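Diaminopimelate decarboxylase (Phaeodactylum tricornutum, PDB 7JPJ) probably catalyses the decarboxylation of diaminopimelate, the last step of lysine biosynthesis, with pyridoxal 5'-phosphate as cofactor, and works as a dimer. Local coordinates at residues E198-H203 with S222-F227; M233-G238 with D261-F266; K265-E268 with R272-Q275. All blocks are in the same frame, centred on the assembly; numbering follows the deposited sequence.

How the interactions relate
From the N terminus, strand 196-201 comes first, and interaction 1 closes the loop that runs out through helix 210-222 and back to 222-227. Only then does the chain enter strand 232-234, the parallel neighbour of strand 196-201, so interaction 2 follows in series, closing the excursion from 233-238 to helix 252-270. Interaction 3 starts where interaction 2 ends, sharing Lys265 and Phe266, and closes the short turn from that helix to strand 275-278. None of the three crosses another. Together they tie strands 196-201, 232-234 and 275-278 and the helices between them into one part of the barrel: Met233 bonds to Gln275 through the backbone, and Arg272 reaches Cys224 O.

Interaction 1 of 3, residues E198-H203 with S222-F227; sequences ERIHTH and SFCKVF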
loop_
_atom_site.group_PDB
_atom_site.type_symbol
_atom_site.label_atom_id
_atom_site.label_comp_id
_atom_site.label_asym_id
_atom_site.label_seq_id
_atom_site.Cartn_x
_atom_site.Cartn_y
_atom_site.Cartn_z
ATOM N N GLU A 198 11.948 5.898 -33.897
ATOM C CA GLU A 198 11.222 7.123 -34.196
ATOM C C GLU A 198 11.083 8.053 -33.002
ATOM O O GLU A 198 10.719 9.219 -33.193
ATOM C CB GLU A 198 9.820 6.798 -34.737
ATOM C CG GLU A 198 8.848 6.286 -33.680
ATOM C CD GLU A 198 7.417 6.180 -34.190
ATOM O OE1 GLU A 198 7.164 6.556 -35.354
ATOM O OE2 GLU A 198 6.544 5.717 -33.423
ATOM N N ARG A 199 11.367 7.585 -31.788
ATOM C CA ARG A 199 11.056 8.354 -30.592
ATOM C C ARG A 199 11.991 7.954 -29.460
ATOM O O ARG A 199 12.252 6.767 -29.248
ATOM C CB ARG A 199 9.591 8.144 -30.187
ATOM C CG ARG A 199 9.216 8.660 -28.813
ATOM C CD ARG A 199 7.751 8.367 -28.506
ATOM N NE ARG A 199 7.467 6.934 -28.481
ATOM C CZ ARG A 199 6.890 6.263 -29.475
ATOM N NH1 ARG A 199 6.532 6.897 -30.584
ATOM N NH2 ARG A 199 6.675 4.959 -29.362
ATOM N N ILE A 200 12.493 8.957 -28.742
ATOM C CA ILE A 200 13.317 8.768 -27.555
ATOM C C ILE A 200 12.495 9.175 -26.341
ATOM O O ILE A 200 11.722 10.139 -26.400
ATOM C CB ILE A 200 14.627 9.579 -27.638
ATOM C CG1 ILE A 200 15.460 9.130 -28.842
ATOM C CG2 ILE A 200 15.446 9.432 -26.364
ATOM C CD1 ILE A 200 16.009 7.721 -28.715
ATOM N N HIS A 201 12.649 8.432 -25.247
ATOM C CA HIS A 201 11.894 8.655 -24.021
ATOM C C HIS A 201 12.859 8.840 -22.859
ATOM O O HIS A 201 13.773 8.032 -22.670
ATOM C CB HIS A 201 10.947 7.483 -23.741
ATOM C CG HIS A 201 9.959 7.746 -22.646
ATOM N ND1 HIS A 201 9.814 8.982 -22.054
ATOM C CD2 HIS A 201 9.065 6.931 -22.039
ATOM C CE1 HIS A 201 8.874 8.916 -21.127
ATOM N NE2 HIS A 201 8.402 7.683 -21.099
ATOM N N THR A 202 12.652 9.900 -22.088
ATOM C CA THR A 202 13.445 10.173 -20.901
ATOM C C THR A 202 12.503 10.549 -19.765
ATOM O O THR A 202 11.343 10.907 -19.985
ATOM C CB THR A 202 14.460 11.299 -21.152
ATOM O OG1 THR A 202 15.431 11.318 -20.102
ATOM C CG2 THR A 202 13.757 12.639 -21.184
ATOM N N HIS A 203 13.008 10.457 -18.537
ATOM C CA HIS A 203 12.203 10.775 -17.363
ATOM C C HIS A 203 13.100 11.030 -16.159
ATOM O O HIS A 203 13.217 10.176 -15.274
ATOM C CB HIS A 203 11.216 9.642 -17.066
ATOM C CG HIS A 203 10.260 9.941 -15.951
ATOM N ND1 HIS A 203 9.243 10.862 -16.068
ATOM C CD2 HIS A 203 10.165 9.433 -14.698
ATOM C CE1 HIS A 203 8.564 10.914 -14.935
ATOM N NE2 HIS A 203 9.104 10.057 -14.088
ATOM N N SER A 222 20.501 14.857 -26.952
ATOM C CA SER A 222 21.747 14.362 -27.532
ATOM C C SER A 222 21.619 12.915 -27.981
ATOM O O SER A 222 22.337 12.480 -28.889
ATOM C CB SER A 222 22.893 14.505 -26.534
ATOM O OG SER A 222 22.639 13.767 -25.352
ATOM N N PHE A 223 20.713 12.153 -27.364
ATOM C CA PHE A 223 20.446 10.796 -27.816
ATOM C C PHE A 223 19.603 10.759 -29.083
ATOM O O PHE A 223 19.588 9.732 -29.771
ATOM C CB PHE A 223 19.765 10.002 -26.701
ATOM C CG PHE A 223 20.619 9.842 -25.478
ATOM C CD1 PHE A 223 21.721 9.006 -25.495
ATOM C CD2 PHE A 223 20.330 10.538 -24.316
ATOM C CE1 PHE A 223 22.515 8.862 -24.381
ATOM C CE2 PHE A 223 21.121 10.396 -23.196
ATOM C CZ PHE A 223 22.215 9.557 -23.229
ATOM N N CYS A 224 18.908 11.852 -29.412
ATOM C CA CYS A 224 18.136 11.896 -30.648
ATOM C C CYS A 224 19.017 12.048 -31.881
ATOM O O CYS A 224 18.560 11.753 -32.991
ATOM C CB CYS A 224 17.115 13.031 -30.600
ATOM S SG CYS A 224 15.865 12.854 -29.309
ATOM N N LYS A 225 20.258 12.501 -31.722
ATOM C CA LYS A 225 21.173 12.573 -32.852
ATOM C C LYS A 225 21.891 11.254 -33.108
ATOM O O LYS A 225 22.558 11.120 -34.139
ATOM C CB LYS A 225 22.197 13.698 -32.644
ATOM C CG LYS A 225 23.416 13.307 -31.832
ATOM C CD LYS A 225 24.354 14.490 -31.632
ATOM C CE LYS A 225 24.900 15.001 -32.957
ATOM N NZ LYS A 225 25.792 16.182 -32.766
ATOM N N VAL A 226 21.766 10.282 -32.203
ATOM C CA VAL A 226 22.315 8.955 -32.460
ATOM C C VAL A 226 21.471 8.226 -33.498
ATOM O O VAL A 226 22.001 7.556 -34.393
ATOM C CB VAL A 226 22.420 8.159 -31.145
ATOM C CG1 VAL A 226 22.700 6.687 -31.423
ATOM C CG2 VAL A 226 23.495 8.759 -30.251
ATOM N N PHE A 227 20.151 8.353 -33.406
ATOM C CA PHE A 227 19.239 7.753 -34.375
ATOM C C PHE A 227 18.583 8.849 -35.204
ATOM O O PHE A 227 17.649 9.514 -34.728
ATOM C CB PHE A 227 18.183 6.907 -33.659
ATOM C CG PHE A 227 18.762 5.943 -32.669
ATOM C CD1 PHE A 227 19.338 4.756 -33.096
ATOM C CD2 PHE A 227 18.753 6.230 -31.314
ATOM C CE1 PHE A 227 19.884 3.865 -32.193
ATOM C CE2 PHE A 227 19.298 5.342 -30.401
ATOM C CZ PHE A 227 19.866 4.157 -30.843
#
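Ile200 meets Phe223, Cys224 and Phe227 inside a beta-alpha-beta unit of the TIM-barrel domain, where strand 196-201 is packed against the chain leaving helix 210-222. The side-chain contacts are apolar, with no hydrogen bond across the segments, and one branched side chain supplies every strand atom in them. Ile200 places CG2 anti to its own backbone N, with CG1 beside that N (chi1 -61°), which sends its two branches to different partners. CG1 lies 3.8 Å from SG of Cys224. Beyond it, CD1 extends to 4.1 Å from CD2 of Phe227, approaching the ring obliquely, and the two side chains cross at about a right angle. The other branch, CG2, comes 4.4 Å from CB of Phe223, whose ring leads away from the strand. Cys224 turns SG anti to its carbonyl carbon (chi1 -63°), and this brings the sulfur to the isoleucine.

Behind the contact, Val181 of helix 178-182 packs on Phe227, while Met233 of the next strand touches both Ile200 and Cys224. Backbone hydrogen bonds of Arg199 with Val144 and of Ile200 with Thr232 place the strand between its two parallel neighbours. Within the 222-227 segment, Val226 CG1 stands 3.7 Å above one face of the Phe227 ring, over its centre.

Interaction 2 of 3, residues M233-G238 with D261-F266; sequences MNLGGG and DAFKKF. With SO4 (sulfate ion), chain D.
The Phe263 ring is met obliquely by Met233 and at its edge by Leu235, whose CD1 lies near the ring plane, 4.3 Å from CE1. Met233 makes the closer approach, its CB standing 3.7 Å from CZ of Phe263 and its CG only slightly farther from the same atom. Met233 sets CG anti to the backbone N (chi1 170°), then bends at chi2 and chi3; the chain thus offers CB and CG to the phenylalanine while its far end turns away from helix 252-270. Met276 of the adjoining strand 275-278 and Ala50 also pack on Phe263, so the ring is packed between helix 252-270 and the barrel strands.

The strand ends at Asn234, whose side chain points away from the helix and serves the loop that follows. Asn234 OD1 accepts from Gly236 N at 2.9 Å, the donor tilted 17° from the carbonyl plane, and this Asx turn starts the bend of the glycine run. The amide end of Asn234 is fixed from its other atom too, as ND2 donates to Glu279. At the end of the run Gly238 N donates to sulfate O2 at 3.0 Å, with Gly281, Thr282 and Tyr395 holding the same ion. Such a glycine-rich loop at the C-terminal end of a barrel strand is characteristic of fold-type III pyridoxal-phosphate decarboxylases, and the sulfate, probably from the crystallisation liquor, may mark the site of the cofactor's phosphate.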
loop_
_atom_site.group_PDB
_atom_site.type_symbol
_atom_site.label_atom_id
_atom_site.label_comp_id
_atom_site.label_asym_id
_atom_site.label_seq_id
_atom_site.Cartn_x
_atom_site.Cartn_y
_atom_site.Cartn_z
ATOM N N MET A 233 10.465 13.531 -29.064
ATOM C CA MET A 233 11.190 13.469 -27.801
ATOM C C MET A 233 10.186 13.510 -26.656
ATOM O O MET A 233 9.453 14.494 -26.504
ATOM C CB MET A 233 12.189 14.624 -27.692
ATOM C CG MET A 233 12.827 14.790 -26.318
ATOM S SD MET A 233 14.320 13.806 -26.093
ATOM C CE MET A 233 13.684 12.414 -25.163
ATOM N N ASN A 234 10.149 12.440 -25.860
ATOM C CA ASN A 234 9.261 12.327 -24.704
ATOM C C ASN A 234 10.071 12.616 -23.441
ATOM O O ASN A 234 10.922 11.812 -23.045
ATOM C CB ASN A 234 8.627 10.937 -24.655
ATOM C CG ASN A 234 7.548 10.807 -23.585
ATOM O OD1 ASN A 234 7.541 11.526 -22.586
ATOM N ND2 ASN A 234 6.635 9.865 -23.791
ATOM N N LEU A 235 9.794 13.756 -22.806
ATOM C CA LEU A 235 10.526 14.203 -21.625
ATOM C C LEU A 235 9.938 13.695 -20.316
ATOM O O LEU A 235 10.473 14.019 -19.250
ATOM C CB LEU A 235 10.587 15.732 -21.589
ATOM C CG LEU A 235 11.427 16.393 -22.682
ATOM C CD1 LEU A 235 11.429 17.909 -22.517
ATOM C CD2 LEU A 235 12.845 15.842 -22.671
ATOM N N GLY A 236 8.853 12.923 -20.363
ATOM C CA GLY A 236 8.303 12.322 -19.164
ATOM C C GLY A 236 7.510 13.299 -18.313
ATOM O O GLY A 236 7.054 14.354 -18.764
ATOM N N GLY A 237 7.345 12.925 -17.046
ATOM C CA GLY A 237 6.640 13.761 -16.094
ATOM C C GLY A 237 7.522 14.259 -14.967
ATOM O O GLY A 237 8.699 14.570 -15.180
ATOM N N GLY A 238 6.961 14.347 -13.761
ATOM C CA GLY A 238 7.698 14.777 -12.593
ATOM C C GLY A 238 7.440 16.200 -12.146
ATOM O O GLY A 238 8.041 16.634 -11.155
ATOM N N ASP A 261 13.421 26.247 -26.084
ATOM C CA ASP A 261 14.630 26.772 -26.710
ATOM C C ASP A 261 15.664 25.677 -26.933
ATOM O O ASP A 261 16.385 25.708 -27.936
ATOM C CB ASP A 261 15.217 27.903 -25.863
ATOM C CG ASP A 261 14.419 29.193 -25.976
ATOM O OD1 ASP A 261 14.006 29.544 -27.103
ATOM O OD2 ASP A 261 14.202 29.854 -24.938
ATOM N N ALA A 262 15.748 24.703 -26.021
ATOM C CA ALA A 262 16.639 23.568 -26.238
ATOM C C ALA A 262 16.221 22.760 -27.459
ATOM O O ALA A 262 17.063 22.127 -28.103
ATOM C CB ALA A 262 16.673 22.681 -24.995
ATOM N N PHE A 263 14.928 22.768 -27.789
ATOM C CA PHE A 263 14.478 22.160 -29.037
ATOM C C PHE A 263 14.896 22.996 -30.235
ATOM O O PHE A 263 15.242 22.452 -31.290
ATOM C CB PHE A 263 12.963 21.985 -29.020
ATOM C CG PHE A 263 12.515 20.675 -28.462
ATOM C CD1 PHE A 263 12.556 20.440 -27.099
ATOM C CD2 PHE A 263 12.046 19.678 -29.299
ATOM C CE1 PHE A 263 12.140 19.234 -26.580
ATOM C CE2 PHE A 263 11.628 18.470 -28.787
ATOM C CZ PHE A 263 11.678 18.246 -27.425
ATOM N N LYS A 264 14.859 24.323 -30.097
ATOM C CA LYS A 264 15.288 25.190 -31.188
ATOM C C LYS A 264 16.788 25.071 -31.428
ATOM O O LYS A 264 17.242 25.109 -32.577
ATOM C CB LYS A 264 14.908 26.641 -30.893
ATOM C CG LYS A 264 13.413 26.904 -30.810
ATOM C CD LYS A 264 13.117 28.387 -30.989
ATOM C CE LYS A 264 11.664 28.711 -30.678
ATOM N NZ LYS A 264 11.370 28.572 -29.224
ATOM N N LYS A 265 17.575 24.934 -30.356
ATOM C CA LYS A 265 19.015 24.782 -30.522
ATOM C C LYS A 265 19.358 23.465 -31.201
ATOM O O LYS A 265 20.356 23.385 -31.927
ATOM C CB LYS A 265 19.723 24.888 -29.169
ATOM C CG LYS A 265 21.234 25.103 -29.273
ATOM C CD LYS A 265 21.893 25.208 -27.899
ATOM C CE LYS A 265 21.948 26.652 -27.406
ATOM N NZ LYS A 265 20.926 26.952 -26.357
ATOM N N PHE A 266 18.549 22.429 -30.979
ATOM C CA PHE A 266 18.755 21.164 -31.676
ATOM C C PHE A 266 18.487 21.317 -33.167
ATOM O O PHE A 266 19.265 20.842 -34.002
ATOM C CB PHE A 266 17.860 20.081 -31.071
ATOM C CG PHE A 266 18.184 18.693 -31.541
ATOM C CD1 PHE A 266 19.227 17.981 -30.973
ATOM C CD2 PHE A 266 17.447 18.100 -32.553
ATOM C CE1 PHE A 266 19.530 16.701 -31.405
ATOM C CE2 PHE A 266 17.743 16.821 -32.990
ATOM C CZ PHE A 266 18.788 16.121 -32.415
HETATM S S SO4 D . 4.333 12.054 -11.998
HETATM O O1 SO4 D . 4.446 12.748 -10.718
HETATM O O2 SO4 D . 4.311 13.036 -13.081
HETATM O O3 SO4 D . 3.102 11.271 -12.029
HETATM O O4 SO4 D . 5.472 11.155 -12.160
#

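Interaction 3 of 3, residues K265-E268 with R272-Q275; sequences KFAE and RELQ
Phe266 presses against Arg272 and Leu274 where the end of helix 252-270 turns back into strand 275-278, an alpha-to-beta connection of the TIM barrel. Its CE2 sits over the centre of one guanidinium face, 4.1 Å from CZ of Arg272. Ring and guanidinium planes stand 86° apart, so the ring approaches that face upright instead of stacking flat on it. Leu274 reaches the same ring atom obliquely, with CD1 3.6 Å from Phe266 CE2. The carbonyl of Arg272 lies at the ring's edge, near its plane, its O 3.8 Å from CD2 of Phe266. The phenylalanine meets all three because CG is anti to the backbone N (chi1 -169°), swinging the ring toward the returning chain. One residue on, Ala267 CB lies beside the backbone of Arg272 and comes within 4.1 Å of Glu273 CG.

Farther out, Leu221 of helix 210-222 packs on both Phe266 and Leu274, and Cys224 touches the same two. An alanine in place of Phe266 would probably leave a gap beside Leu274 and Leu221, both of which pack on the ring, and leave the guanidinium face without the ring that stands over it. The bend of the Arg272 chain at chi3 (50°) carries NH2 to the loop before strand 232-234, where it donates to Cys224 O and Val230 O.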
loop_
_atom_site.group_PDB
_atom_site.type_symbol
_atom_site.label_atom_id
_atom_site.label_comp_id
_atom_site.label_asym_id
_atom_site.label_seq_id
_atom_site.Cartn_x
_atom_site.Cartn_y
_atom_site.Cartn_z
ATOM N N LYS A 265 17.575 24.934 -30.356
ATOM C CA LYS A 265 19.015 24.782 -30.522
ATOM C C LYS A 265 19.358 23.465 -31.201
ATOM O O LYS A 265 20.356 23.385 -31.927
ATOM C CB LYS A 265 19.723 24.888 -29.169
ATOM C CG LYS A 265 21.234 25.103 -29.273
ATOM C CD LYS A 265 21.893 25.208 -27.899
ATOM C CE LYS A 265 21.948 26.652 -27.406
ATOM N NZ LYS A 265 20.926 26.952 -26.357
ATOM N N PHE A 266 18.549 22.429 -30.979
ATOM C CA PHE A 266 18.755 21.164 -31.676
ATOM C C PHE A 266 18.487 21.317 -33.167
ATOM O O PHE A 266 19.265 20.842 -34.002
ATOM C CB PHE A 266 17.860 20.081 -31.071
ATOM C CG PHE A 266 18.184 18.693 -31.541
ATOM C CD1 PHE A 266 19.227 17.981 -30.973
ATOM C CD2 PHE A 266 17.447 18.100 -32.553
ATOM C CE1 PHE A 266 19.530 16.701 -31.405
ATOM C CE2 PHE A 266 17.743 16.821 -32.990
ATOM C CZ PHE A 266 18.788 16.121 -32.415
ATOM N N ALA A 267 17.389 21.991 -33.520
ATOM C CA ALA A 267 17.077 22.231 -34.922
ATOM C C ALA A 267 18.068 23.180 -35.582
ATOM O O ALA A 267 18.191 23.172 -36.811
ATOM C CB ALA A 267 15.659 22.783 -35.058
ATOM N N GLU A 268 18.773 23.999 -34.803
ATOM C CA GLU A 268 19.802 24.852 -35.383
ATOM C C GLU A 268 21.118 24.108 -35.565
ATOM O O GLU A 268 21.859 24.393 -36.512
ATOM C CB GLU A 268 20.003 26.100 -34.517
ATOM C CG GLU A 268 19.211 27.315 -34.999
ATOM C CD GLU A 268 18.651 28.166 -33.863
ATOM O OE1 GLU A 268 19.390 28.447 -32.895
ATOM O OE2 GLU A 268 17.467 28.566 -33.951
ATOM N N ARG A 272 16.738 19.362 -37.539
ATOM C CA ARG A 272 15.554 18.533 -37.355
ATOM C C ARG A 272 14.642 19.172 -36.318
ATOM O O ARG A 272 15.082 19.490 -35.209
ATOM C CB ARG A 272 15.940 17.116 -36.924
ATOM C CG ARG A 272 16.586 16.288 -38.024
ATOM C CD ARG A 272 17.507 15.221 -37.449
ATOM N NE ARG A 272 16.857 14.441 -36.401
ATOM C CZ ARG A 272 17.501 13.642 -35.558
ATOM N NH1 ARG A 272 18.819 13.519 -35.635
ATOM N NH2 ARG A 272 16.828 12.969 -34.634
ATOM N N GLU A 273 13.376 19.359 -36.682
ATOM C CA GLU A 273 12.376 19.936 -35.792
ATOM C C GLU A 273 11.590 18.794 -35.156
ATOM O O GLU A 273 10.834 18.095 -35.840
ATOM C CB GLU A 273 11.469 20.896 -36.559
ATOM C CG GLU A 273 12.233 22.031 -37.233
ATOM C CD GLU A 273 11.334 22.991 -37.993
ATOM O OE1 GLU A 273 10.096 22.819 -37.949
ATOM O OE2 GLU A 273 11.869 23.922 -38.635
ATOM N N LEU A 274 11.772 18.603 -33.853
ATOM C CA LEU A 274 11.273 17.425 -33.156
ATOM C C LEU A 274 9.972 17.724 -32.426
ATOM O O LEU A 274 9.812 18.789 -31.823
ATOM C CB LEU A 274 12.306 16.907 -32.151
ATOM C CG LEU A 274 13.647 16.391 -32.678
ATOM C CD1 LEU A 274 14.528 15.956 -31.520
ATOM C CD2 LEU A 274 13.449 15.251 -33.662
ATOM N N GLN A 275 9.048 16.767 -32.480
ATOM C CA GLN A 275 7.851 16.825 -31.655
ATOM C C GLN A 275 8.209 16.560 -30.195
ATOM O O GLN A 275 9.053 15.713 -29.894
ATOM C CB GLN A 275 6.827 15.799 -32.141
ATOM C CG GLN A 275 5.594 15.688 -31.264
ATOM C CD GLN A 275 4.447 16.525 -31.786
ATOM O OE1 GLN A 275 4.663 17.516 -32.484
ATOM N NE2 GLN A 275 3.221 16.144 -31.438
#